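PDB 4PF8: TRAP-T family transporter, DctP (Periplasmic binding) subunit from Sulfitobacter sp. NAS-14.1, which binds beta-D-galacturonate and, as the periplasmic solute-binding subunit of a TRAP transporter, probably delivers it to the membrane components for uptake. Local coordinates for residues H32-P37 against V61-V66; G55-K60 against P248-I253; N100-S103 against V107-S110; G176-E179 against N184-P187; E192-I197 against F218-Y223. One frame throughout, in Å; residues are numbered along the deposited sequence.

Contact 1: H32-P37 against V61-V66; sequences HVEDYP and VFHAGV. With GTR (beta-D-galactopyranuronic acid), chain D.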
# COMPACT_ATOMS: atom_id res chain seq x y z
N HIS A 32 6.14 5.48 -6.79
CA HIS A 32 7.47 5.46 -6.20
C HIS A 32 8.59 5.99 -7.05
O HIS A 32 8.45 6.13 -8.26
CB HIS A 32 7.77 4.04 -5.79
CG HIS A 32 6.95 3.59 -4.65
ND1 HIS A 32 7.10 4.10 -3.38
CD2 HIS A 32 5.93 2.70 -4.58
CE1 HIS A 32 6.23 3.52 -2.57
NE2 HIS A 32 5.50 2.68 -3.28
N VAL A 33 9.72 6.30 -6.40
CA VAL A 33 10.93 6.64 -7.11
C VAL A 33 11.37 5.49 -8.01
O VAL A 33 10.97 4.36 -7.80
CB VAL A 33 12.06 7.04 -6.15
CG1 VAL A 33 11.62 8.26 -5.32
CG2 VAL A 33 12.44 5.86 -5.25
N GLU A 34 12.18 5.80 -9.03
CA GLU A 34 12.58 4.79 -10.00
C GLU A 34 13.30 3.62 -9.34
O GLU A 34 13.10 2.47 -9.73
CB GLU A 34 13.46 5.42 -11.09
CG GLU A 34 13.75 4.47 -12.24
CD GLU A 34 14.35 5.16 -13.46
OE1 GLU A 34 14.52 6.39 -13.43
OE2 GLU A 34 14.65 4.45 -14.44
N ASP A 35 14.19 3.91 -8.38
CA ASP A 35 14.94 2.84 -7.74
C ASP A 35 14.19 2.36 -6.49
O ASP A 35 14.44 2.82 -5.37
CB ASP A 35 16.36 3.26 -7.40
CG ASP A 35 17.20 2.09 -6.90
OD1 ASP A 35 16.72 0.94 -6.97
OD2 ASP A 35 18.33 2.32 -6.42
N TYR A 36 13.27 1.43 -6.70
CA TYR A 36 12.34 0.97 -5.65
C TYR A 36 11.80 -0.39 -6.13
O TYR A 36 11.64 -0.60 -7.33
CB TYR A 36 11.21 1.98 -5.47
CG TYR A 36 10.44 1.83 -4.17
CD1 TYR A 36 10.94 2.36 -2.99
CD2 TYR A 36 9.21 1.19 -4.13
CE1 TYR A 36 10.25 2.23 -1.80
CE2 TYR A 36 8.51 1.06 -2.94
CZ TYR A 36 9.04 1.59 -1.77
OH TYR A 36 8.31 1.48 -0.58
N PRO A 37 11.49 -1.32 -5.23
CA PRO A 37 11.11 -2.69 -5.67
C PRO A 37 9.88 -2.77 -6.57
O PRO A 37 9.84 -3.54 -7.54
CB PRO A 37 10.86 -3.42 -4.35
CG PRO A 37 11.78 -2.74 -3.40
CD PRO A 37 11.78 -1.28 -3.78
N VAL A 61 6.42 2.61 -17.92
CA VAL A 61 6.07 2.90 -16.54
C VAL A 61 6.48 4.33 -16.20
O VAL A 61 7.61 4.76 -16.47
CB VAL A 61 6.79 1.94 -15.58
CG1 VAL A 61 6.36 2.20 -14.14
CG2 VAL A 61 6.49 0.49 -15.98
N PHE A 62 5.54 5.08 -15.66
CA PHE A 62 5.76 6.47 -15.28
C PHE A 62 5.86 6.53 -13.78
O PHE A 62 4.88 6.30 -13.06
CB PHE A 62 4.61 7.34 -15.79
CG PHE A 62 4.60 7.47 -17.29
CD1 PHE A 62 4.00 6.50 -18.08
CD2 PHE A 62 5.22 8.53 -17.90
CE1 PHE A 62 4.00 6.60 -19.44
CE2 PHE A 62 5.23 8.64 -19.27
CZ PHE A 62 4.61 7.67 -20.05
N HIS A 63 7.07 6.82 -13.31
CA HIS A 63 7.39 6.77 -11.89
C HIS A 63 7.06 8.07 -11.17
O HIS A 63 6.69 9.08 -11.79
CB HIS A 63 8.89 6.46 -11.73
CG HIS A 63 9.30 5.19 -12.40
ND1 HIS A 63 8.80 3.97 -12.02
CD2 HIS A 63 10.14 4.95 -13.43
CE1 HIS A 63 9.30 3.02 -12.79
NE2 HIS A 63 10.12 3.59 -13.65
N ALA A 64 7.15 8.02 -9.85
CA ALA A 64 7.10 9.21 -9.00
C ALA A 64 5.75 9.91 -9.04
O ALA A 64 5.65 11.11 -8.75
CB ALA A 64 8.22 10.18 -9.36
N GLY A 65 4.69 9.17 -9.38
CA GLY A 65 3.34 9.70 -9.32
C GLY A 65 3.08 10.81 -10.33
O GLY A 65 2.15 11.60 -10.15
N VAL A 66 3.89 10.89 -11.38
CA VAL A 66 3.80 12.01 -12.32
C VAL A 66 2.45 12.03 -13.07
O VAL A 66 2.02 13.09 -13.55
CB VAL A 66 5.01 12.01 -13.30
CG1 VAL A 66 4.94 10.85 -14.28
CG2 VAL A 66 5.12 13.35 -14.03
C1 GTR D . 3.30 3.32 0.41
C2 GTR D . 2.58 2.67 -0.73
C3 GTR D . 2.17 3.77 -1.69
C4 GTR D . 1.26 4.78 -1.02
C5 GTR D . 2.04 5.32 0.18
C6 GTR D . 1.19 6.28 0.99
O1 GTR D . 3.67 2.32 1.41
O2 GTR D . 3.51 1.76 -1.38
O3 GTR D . 1.39 3.13 -2.73
O4 GTR D . 0.08 4.10 -0.57
O5 GTR D . 2.48 4.25 1.04
O6A GTR D . 1.40 6.29 2.23
O6B GTR D . 0.44 7.09 0.38
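In the galacturonate pocket of this TRAP solute-binding protein, the loop between strand 26-29 and helix 37-52 is pinned by the turn that follows strand 59-62, with His32 and Ala64 joined through their backbones. The amide N of Ala64 donates to O of His32 at 2.8 Å, from above the carbonyl plane. Ala64 stands within a type I' turn running from His63 to Val66. With the backbone of His32 held on this side, its ring turns to the sugar, and NE2 donates to O2 of the galacturonate at 2.9 Å, the ligand oxygen lying at the ring edge in plane. One face of the imidazole is packed by CE2 of Tyr36, 3.2 Å above its centre, which helps fix the ring's rotation. Replacing this histidine by an alanine would remove the donor, and is likely to leave the sugar O2 without that partner and one face of the Tyr36 ring without its cover. Beside the turn, His63 is itself anchored, since its NE2 is hydrogen-bonded to Glu43. Across the contact, CA of Glu34 sits over the face of the His63 ring in a CH-pi contact, 4.2 Å from the centroid, and CG of Glu34 approaches CD2 of His63 at 3.8 Å.

Contact 2: G55-K60 against P248-I253; sequences GEIKGK and PEQQEI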
# COMPACT_ATOMS: atom_id res chain seq x y z
N GLY A 55 7.14 -7.46 -29.53
CA GLY A 55 7.05 -6.02 -29.73
C GLY A 55 5.68 -5.53 -30.12
O GLY A 55 5.49 -4.34 -30.36
N GLU A 56 4.70 -6.44 -30.18
CA GLU A 56 3.34 -6.05 -30.52
C GLU A 56 2.72 -5.15 -29.47
O GLU A 56 1.91 -4.28 -29.79
CB GLU A 56 2.45 -7.27 -30.78
CG GLU A 56 2.86 -8.04 -32.05
CD GLU A 56 1.73 -8.84 -32.67
OE1 GLU A 56 0.71 -9.08 -31.99
OE2 GLU A 56 1.87 -9.24 -33.86
N ILE A 57 3.08 -5.38 -28.22
CA ILE A 57 2.65 -4.52 -27.11
C ILE A 57 3.87 -3.88 -26.51
O ILE A 57 4.80 -4.57 -26.12
CB ILE A 57 1.92 -5.31 -26.03
CG1 ILE A 57 0.69 -5.99 -26.62
CG2 ILE A 57 1.55 -4.39 -24.85
CD1 ILE A 57 -0.08 -6.83 -25.65
N LYS A 58 3.86 -2.56 -26.46
CA LYS A 58 4.93 -1.80 -25.84
C LYS A 58 4.30 -0.83 -24.86
O LYS A 58 3.10 -0.56 -24.92
CB LYS A 58 5.73 -1.04 -26.88
CG LYS A 58 6.62 -1.95 -27.73
CD LYS A 58 7.44 -1.18 -28.74
CE LYS A 58 8.29 -2.13 -29.58
NZ LYS A 58 9.39 -2.77 -28.80
N GLY A 59 5.10 -0.33 -23.94
CA GLY A 59 4.57 0.55 -22.93
C GLY A 59 5.67 1.11 -22.08
O GLY A 59 6.85 0.82 -22.26
N LYS A 60 5.26 1.93 -21.13
CA LYS A 60 6.20 2.65 -20.30
C LYS A 60 5.59 2.81 -18.94
O LYS A 60 4.39 3.11 -18.82
CB LYS A 60 6.50 4.03 -20.89
CG LYS A 60 7.47 4.84 -20.03
CD LYS A 60 7.84 6.16 -20.68
CE LYS A 60 8.71 6.99 -19.75
NZ LYS A 60 8.73 8.43 -20.13
N PRO A 248 -6.56 -13.55 -26.73
CA PRO A 248 -6.40 -14.58 -25.68
C PRO A 248 -4.93 -14.91 -25.36
O PRO A 248 -4.56 -15.05 -24.18
CB PRO A 248 -7.13 -15.79 -26.28
CG PRO A 248 -8.17 -15.17 -27.17
CD PRO A 248 -7.55 -13.94 -27.75
N GLU A 249 -4.09 -15.00 -26.40
CA GLU A 249 -2.67 -15.27 -26.19
C GLU A 249 -2.02 -14.10 -25.44
O GLU A 249 -1.15 -14.29 -24.60
CB GLU A 249 -1.97 -15.48 -27.53
N GLN A 250 -2.45 -12.88 -25.75
CA GLN A 250 -1.89 -11.74 -25.04
C GLN A 250 -2.32 -11.74 -23.58
O GLN A 250 -1.53 -11.38 -22.69
CB GLN A 250 -2.29 -10.44 -25.74
CG GLN A 250 -1.58 -10.29 -27.09
CD GLN A 250 -2.15 -9.17 -27.93
OE1 GLN A 250 -3.22 -8.64 -27.65
NE2 GLN A 250 -1.43 -8.81 -28.99
N GLN A 251 -3.57 -12.12 -23.32
CA GLN A 251 -4.05 -12.17 -21.94
C GLN A 251 -3.22 -13.16 -21.13
O GLN A 251 -2.84 -12.89 -19.99
CB GLN A 251 -5.55 -12.52 -21.88
CG GLN A 251 -6.45 -11.40 -22.41
CD GLN A 251 -7.93 -11.72 -22.27
OE1 GLN A 251 -8.31 -12.87 -22.06
NE2 GLN A 251 -8.77 -10.71 -22.40
N GLU A 252 -2.92 -14.31 -21.72
CA GLU A 252 -2.12 -15.31 -21.01
C GLU A 252 -0.70 -14.81 -20.76
O GLU A 252 -0.13 -15.06 -19.69
CB GLU A 252 -2.11 -16.62 -21.79
CG GLU A 252 -3.42 -17.37 -21.71
CD GLU A 252 -3.78 -17.75 -20.29
OE1 GLU A 252 -2.86 -18.06 -19.50
OE2 GLU A 252 -4.99 -17.74 -19.96
N ILE A 253 -0.13 -14.12 -21.74
CA ILE A 253 1.19 -13.54 -21.59
C ILE A 253 1.18 -12.53 -20.44
O ILE A 253 2.09 -12.50 -19.61
CB ILE A 253 1.67 -12.87 -22.90
CG1 ILE A 253 2.15 -13.94 -23.88
CG2 ILE A 253 2.81 -11.89 -22.63
CD1 ILE A 253 2.22 -13.47 -25.33
O HOH W 1 0.93 -10.41 -29.68
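Gln250 meets Ile57 and Glu56 with the far end of its side chain, serving an apolar and a polar neighbour at once. Its chain runs extended beyond CG (chi2 169°), which carries the amide out to both. The methyl CD1 of Ile57 rests against the amide, 3.9 Å from CD of Gln250. Glu56 comes across at about a right angle, its carboxylate plane turned 80° from the amide plane. OE1 of Glu56 and NE2 of Gln250 are 3.7 Å apart and are joined by a water, which donates to OE1 of Glu56 at 2.7 Å and accepts from NE2 of Gln250 at 2.9 Å. In the next shell, OE1 of Gln250 takes the backbone N of Thr247, just before helix 248-282, which fixes which end of the amide faces the water. Ile57 is backed by Met46 and Val49 of helix 37-52 and by Leu246. A leucine in place of Gln250 would remove both amide ends and is likely to leave the water without its N-H donor and Thr247 N without its side-chain acceptor. The contact thus ties the approach to strand 59-62 to the long helix by packing and a water bridge, the glutamate charge being met through solvent.

Contact 3: N100-S103 against V107-S110; sequences NVVS and VFKS
The 3-10 turn of Asn100 to Val102, closed by a bond from N of Ser103 to O of Asn100, comes nearest to the irregular segment 107-110 at Val102 and Val107, whose CA atoms are 6.7 Å apart. Val107 presses on backbone oxygens: its CG1 lies 3.6 Å from O of Val101 and 4.1 Å from O of Val102, while CG2 reaches O of Val101 at 3.8 Å. CG1 is placed there by a chi1 of 77°, which sets it between the backbone N and the carbonyl carbon. Beside this, Val102 and Phe108 lie side by side and point the same way. CG1 of Val102 meets the rim of the phenyl ring near its plane, 3.9 Å from CZ of Phe108, and CB of Val102 is 4.0 Å from CE2. All four residues are buried. Val101 continues into Leu317, Val318 and Phe321 of helix 315-322, and the ring of Phe108 packs on Met114 and Leu117 of helix 111-118, whose N-cap is Ser110, its OG accepting from N of Gln113. The contact folds the later part of the loop between helices 89-92 and 111-118 back on itself, buried between helix 111-118 and the C-terminal helix 315-322.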
# COMPACT_ATOMS: atom_id res chain seq x y z
N ASN A 100 -11.58 -2.49 1.73
CA ASN A 100 -11.33 -1.86 3.03
C ASN A 100 -10.84 -2.85 4.07
O ASN A 100 -10.14 -2.47 4.98
CB ASN A 100 -12.58 -1.15 3.55
CG ASN A 100 -12.82 0.16 2.86
OD1 ASN A 100 -11.99 1.05 2.90
ND2 ASN A 100 -13.96 0.27 2.18
N VAL A 101 -11.20 -4.12 3.92
CA VAL A 101 -10.85 -5.12 4.93
C VAL A 101 -9.34 -5.25 5.18
O VAL A 101 -8.93 -5.59 6.27
CB VAL A 101 -11.44 -6.51 4.58
CG1 VAL A 101 -12.95 -6.42 4.48
CG2 VAL A 101 -10.82 -7.05 3.29
N VAL A 102 -8.51 -5.00 4.17
CA VAL A 102 -7.05 -5.12 4.35
C VAL A 102 -6.44 -3.88 4.99
O VAL A 102 -5.28 -3.89 5.39
CB VAL A 102 -6.29 -5.42 3.03
CG1 VAL A 102 -6.85 -6.66 2.40
CG2 VAL A 102 -6.34 -4.21 2.08
N SER A 103 -7.23 -2.82 5.11
CA SER A 103 -6.79 -1.59 5.76
C SER A 103 -7.17 -1.51 7.24
O SER A 103 -6.99 -0.49 7.89
CB SER A 103 -7.34 -0.38 5.03
OG SER A 103 -6.66 -0.22 3.81
N VAL A 107 -5.06 -6.54 11.07
CA VAL A 107 -5.95 -7.57 10.54
C VAL A 107 -5.15 -8.81 10.11
O VAL A 107 -5.64 -9.93 10.22
CB VAL A 107 -6.88 -7.01 9.41
CG1 VAL A 107 -6.13 -6.86 8.10
CG2 VAL A 107 -8.10 -7.89 9.23
N PHE A 108 -3.93 -8.59 9.62
CA PHE A 108 -3.00 -9.67 9.29
C PHE A 108 -2.07 -9.91 10.48
O PHE A 108 -1.59 -8.95 11.13
CB PHE A 108 -2.16 -9.32 8.06
CG PHE A 108 -2.93 -9.20 6.77
CD1 PHE A 108 -3.43 -10.31 6.13
CD2 PHE A 108 -3.15 -7.96 6.21
CE1 PHE A 108 -4.13 -10.21 4.96
CE2 PHE A 108 -3.86 -7.83 5.04
CZ PHE A 108 -4.35 -8.96 4.40
N LYS A 109 -1.79 -11.17 10.76
CA LYS A 109 -0.87 -11.50 11.86
C LYS A 109 0.58 -11.22 11.52
O LYS A 109 1.40 -10.95 12.40
CB LYS A 109 -1.05 -12.95 12.26
CG LYS A 109 -2.43 -13.19 12.83
CD LYS A 109 -2.70 -14.65 13.15
CE LYS A 109 -4.03 -14.78 13.88
NZ LYS A 109 -4.04 -15.94 14.83
N SER A 110 0.90 -11.26 10.23
CA SER A 110 2.27 -11.14 9.76
C SER A 110 2.24 -10.98 8.25
O SER A 110 1.21 -11.21 7.62
CB SER A 110 3.02 -12.42 10.10
OG SER A 110 2.54 -13.46 9.27

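Contact 4: G176-E179 against N184-P187; sequences GMIE and NATP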
# COMPACT_ATOMS: atom_id res chain seq x y z
N GLY A 176 -10.03 7.29 11.46
CA GLY A 176 -10.54 6.66 12.67
C GLY A 176 -9.43 6.06 13.52
O GLY A 176 -9.45 6.11 14.74
N MSE A 177 -8.44 5.48 12.86
CA MSE A 177 -7.30 4.88 13.55
C MSE A 177 -6.55 5.91 14.39
O MSE A 177 -6.24 5.68 15.56
CB MSE A 177 -6.38 4.26 12.51
CG MSE A 177 -5.01 3.86 12.98
SE MSE A 177 -4.10 2.99 11.48
CE MSE A 177 -5.64 2.05 10.89
N ILE A 178 -6.25 7.05 13.79
CA ILE A 178 -5.50 8.10 14.47
C ILE A 178 -6.35 8.73 15.58
O ILE A 178 -5.87 8.97 16.70
CB ILE A 178 -5.04 9.19 13.47
CG1 ILE A 178 -4.11 8.60 12.43
CG2 ILE A 178 -4.34 10.32 14.16
CD1 ILE A 178 -2.95 7.90 13.01
N GLU A 179 -7.62 8.98 15.29
CA GLU A 179 -8.53 9.58 16.28
C GLU A 179 -8.71 8.66 17.50
O GLU A 179 -8.86 9.13 18.64
CB GLU A 179 -9.88 9.91 15.63
CG GLU A 179 -9.79 11.08 14.69
CD GLU A 179 -11.13 11.53 14.12
OE1 GLU A 179 -11.14 12.60 13.48
OE2 GLU A 179 -12.15 10.82 14.30
N ASN A 184 -4.62 13.81 15.61
CA ASN A 184 -5.37 14.59 14.64
C ASN A 184 -4.91 14.21 13.25
O ASN A 184 -3.76 14.45 12.89
CB ASN A 184 -5.19 16.08 14.92
CG ASN A 184 -5.63 16.47 16.32
OD1 ASN A 184 -6.81 16.38 16.67
ND2 ASN A 184 -4.67 16.86 17.15
N ALA A 185 -5.80 13.59 12.49
CA ALA A 185 -5.48 13.03 11.18
C ALA A 185 -5.74 14.00 10.04
O ALA A 185 -6.73 14.71 10.04
CB ALA A 185 -6.29 11.80 10.95
N THR A 186 -4.83 14.01 9.07
CA THR A 186 -5.03 14.80 7.87
C THR A 186 -4.75 13.89 6.68
O THR A 186 -3.61 13.48 6.48
CB THR A 186 -4.04 15.98 7.81
OG1 THR A 186 -4.27 16.85 8.92
CG2 THR A 186 -4.28 16.80 6.55
N PRO A 187 -5.79 13.58 5.88
CA PRO A 187 -5.61 12.83 4.63
C PRO A 187 -4.83 13.72 3.67
O PRO A 187 -5.18 14.89 3.50
CB PRO A 187 -7.04 12.57 4.15
CG PRO A 187 -7.91 12.86 5.33
CD PRO A 187 -7.21 13.89 6.13
O HOH W 2 -8.60 13.95 13.35
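The last turn of helix 172-179 faces the start of strand 184-187, with the CA atoms of Ile178 and Ala185 5.9 Å apart and only four residues linking the two segments. Ile178 points toward the strand from its CA and makes the apolar contact: its CB lies 3.8 Å from CB of Ala185, and its CG1 is 4.1 Å from the same methyl. The other branch, CG2, stands anti to the backbone N and beside the carbonyl carbon, which brings it over the strand backbone, 3.8 Å from N of Asn184 and 4.0 Å from N of Ala185. The small methyl of Ala185 thus meets the branch point of the isoleucine, while CG2 lies along the peptide that precedes it. These elements belong to a beta-alpha-beta unit, in which strand 165-168 leads into helix 172-179 and the chain returns along strand 184-187, parallel to the first. The two strands are bonded through their backbones, Asn184 with Met164 and Val166, and Thr186 with Val166 and Val168. Ile178 also touches the side chains of Val166 and Val168, and so packs on both strands of the unit. On the outer side of the contact, the exposed Glu179 reaches back toward the strand through its extended chain. A water donates to OE1 of Glu179 at 2.9 Å and accepts from N of Ala185 at 3.0 Å.

Contact 5: E192-I197 against F218-Y223; sequences EVYQSI and FEVAKY
Apolar packing carries most of the contact between Tyr194 and Ile197 of helix 193-198 and, facing them, Val220, at the end of the weakly bonded helix 217-220, and Ala221 just after it. CG2 of Ile197 stands anti to the backbone N, which turns it to both partners: it lies 3.6 Å from CG2 of Val220 and 3.9 Å from CB of Ala221. The two branched chains of Ile197 and Val220 meet at a slant, and CB of Ile197 comes within 3.9 Å of the same Val220 methyl. CG1 of Val220 meets CE1 of Tyr194 at 3.9 Å, and CG2 touches both the ring and Ile197; the tyrosine side chain runs at about a right angle to that of the valine.

The backbone enters through a single close approach, CG2 of Ile197 to O of Val220 at 3.5 Å. Polar linkage is indirect. A water lies in the plane of the Tyr194 ring at its edge, 2.6 Å from OH, and donates to OE2 of Glu219 at 2.7 Å, tying the phenol to the carboxylate.

Ile197 and Ala221 both continue onto Tyr149 of strand 146-150. Just beyond, Lys222 and Tyr223 face Asn150 in a classic beta bulge, so the helix-to-helix packing ends where the chain enters the mixed sheet that holds strands 146-150 and 223-230.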
# COMPACT_ATOMS: atom_id res chain seq x y z
N GLU A 192 3.01 15.03 -1.13
CA GLU A 192 3.02 16.28 -0.38
C GLU A 192 3.55 16.11 1.04
O GLU A 192 3.79 17.08 1.76
CB GLU A 192 1.61 16.88 -0.37
CG GLU A 192 1.00 16.97 -1.78
CD GLU A 192 1.87 17.69 -2.80
OE1 GLU A 192 2.20 17.09 -3.84
OE2 GLU A 192 2.23 18.86 -2.57
N VAL A 193 3.77 14.87 1.45
CA VAL A 193 4.10 14.61 2.85
C VAL A 193 5.47 15.21 3.24
O VAL A 193 5.60 15.79 4.32
CB VAL A 193 4.08 13.11 3.14
CG1 VAL A 193 4.54 12.82 4.56
CG2 VAL A 193 2.66 12.54 2.89
N TYR A 194 6.49 15.06 2.40
CA TYR A 194 7.82 15.52 2.78
C TYR A 194 7.81 16.99 3.17
O TYR A 194 8.35 17.37 4.22
CB TYR A 194 8.82 15.28 1.65
CG TYR A 194 10.17 15.87 1.91
CD1 TYR A 194 11.09 15.22 2.71
CD2 TYR A 194 10.52 17.10 1.37
CE1 TYR A 194 12.34 15.76 2.96
CE2 TYR A 194 11.76 17.65 1.60
CZ TYR A 194 12.66 16.98 2.40
OH TYR A 194 13.91 17.53 2.63
N GLN A 195 7.22 17.83 2.34
CA GLN A 195 7.20 19.25 2.63
C GLN A 195 6.41 19.57 3.89
O GLN A 195 6.79 20.47 4.64
CB GLN A 195 6.64 20.06 1.45
CG GLN A 195 7.63 20.24 0.32
CD GLN A 195 8.83 21.06 0.71
OE1 GLN A 195 8.74 21.95 1.57
NE2 GLN A 195 9.97 20.76 0.10
N SER A 196 5.33 18.85 4.11
CA SER A 196 4.51 19.08 5.29
C SER A 196 5.22 18.69 6.56
O SER A 196 5.07 19.38 7.57
CB SER A 196 3.16 18.39 5.16
OG SER A 196 2.30 19.18 4.34
N ILE A 197 5.98 17.61 6.53
CA ILE A 197 6.79 17.27 7.71
C ILE A 197 7.97 18.25 7.85
O ILE A 197 8.27 18.75 8.94
CB ILE A 197 7.33 15.83 7.67
CG1 ILE A 197 6.16 14.83 7.62
CG2 ILE A 197 8.21 15.58 8.89
CD1 ILE A 197 6.58 13.37 7.52
N PHE A 218 12.67 10.31 6.44
CA PHE A 218 13.51 10.02 7.60
C PHE A 218 14.47 11.13 7.91
O PHE A 218 14.99 11.19 9.02
CB PHE A 218 14.27 8.72 7.42
CG PHE A 218 15.48 8.80 6.54
CD1 PHE A 218 15.35 8.88 5.17
CD2 PHE A 218 16.76 8.78 7.08
CE1 PHE A 218 16.46 8.96 4.34
CE2 PHE A 218 17.89 8.83 6.25
CZ PHE A 218 17.73 8.92 4.89
N GLU A 219 14.71 12.03 6.97
CA GLU A 219 15.58 13.17 7.21
C GLU A 219 14.88 14.28 7.98
O GLU A 219 15.55 15.16 8.54
CB GLU A 219 16.14 13.72 5.90
CG GLU A 219 17.04 12.71 5.18
CD GLU A 219 17.64 13.22 3.88
OE1 GLU A 219 18.58 12.58 3.37
OE2 GLU A 219 17.16 14.26 3.37
N VAL A 220 13.56 14.28 7.98
CA VAL A 220 12.79 15.35 8.63
C VAL A 220 11.91 14.85 9.78
O VAL A 220 11.33 15.65 10.51
CB VAL A 220 11.95 16.13 7.59
CG1 VAL A 220 12.87 16.97 6.68
CG2 VAL A 220 11.10 15.22 6.76
N ALA A 221 11.81 13.53 9.95
CA ALA A 221 11.07 12.93 11.07
C ALA A 221 11.97 11.83 11.63
O ALA A 221 11.98 10.70 11.10
CB ALA A 221 9.74 12.39 10.60
N LYS A 222 12.72 12.15 12.67
CA LYS A 222 13.81 11.30 13.11
C LYS A 222 13.47 10.27 14.18
O LYS A 222 14.39 9.60 14.68
CB LYS A 222 15.00 12.15 13.58
CG LYS A 222 15.44 13.25 12.60
CD LYS A 222 15.92 12.74 11.24
CE LYS A 222 17.30 12.07 11.31
NZ LYS A 222 17.77 11.62 9.95
N TYR A 223 12.19 10.13 14.53
CA TYR A 223 11.75 9.05 15.41
C TYR A 223 10.92 8.06 14.62
O TYR A 223 9.95 8.45 13.99
CB TYR A 223 10.92 9.59 16.57
CG TYR A 223 11.67 10.55 17.43
CD1 TYR A 223 12.60 10.09 18.34
CD2 TYR A 223 11.47 11.91 17.33
CE1 TYR A 223 13.31 10.98 19.14
CE2 TYR A 223 12.19 12.81 18.13
CZ TYR A 223 13.10 12.32 19.02
OH TYR A 223 13.81 13.19 19.83
O HOH W 3 15.84 16.55 4.03

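Contact 1 alone includes a residue of the galacturonate pocket, His32; the side chains of Ile197 in contact 5, Val102 in contact 3 and Ile178 in contact 4 lie about 10, 11 and 12 Å from the sugar. Contacts 1 and 2 share strand 59-62, their segments adjoining in sequence with centres 22 Å apart. Contacts 3 and 4 touch, O of Ser103 lying 4.2 Å from CE of the selenomethionine Met177. Contact 5 follows contact 4 along the chain, strand 184-187 leading to helix 193-198, with nearest atoms about 7 Å apart. Contact 2 is the most remote, its centre 42 Å from that of contact 4, on the opposite side of the chain's centre.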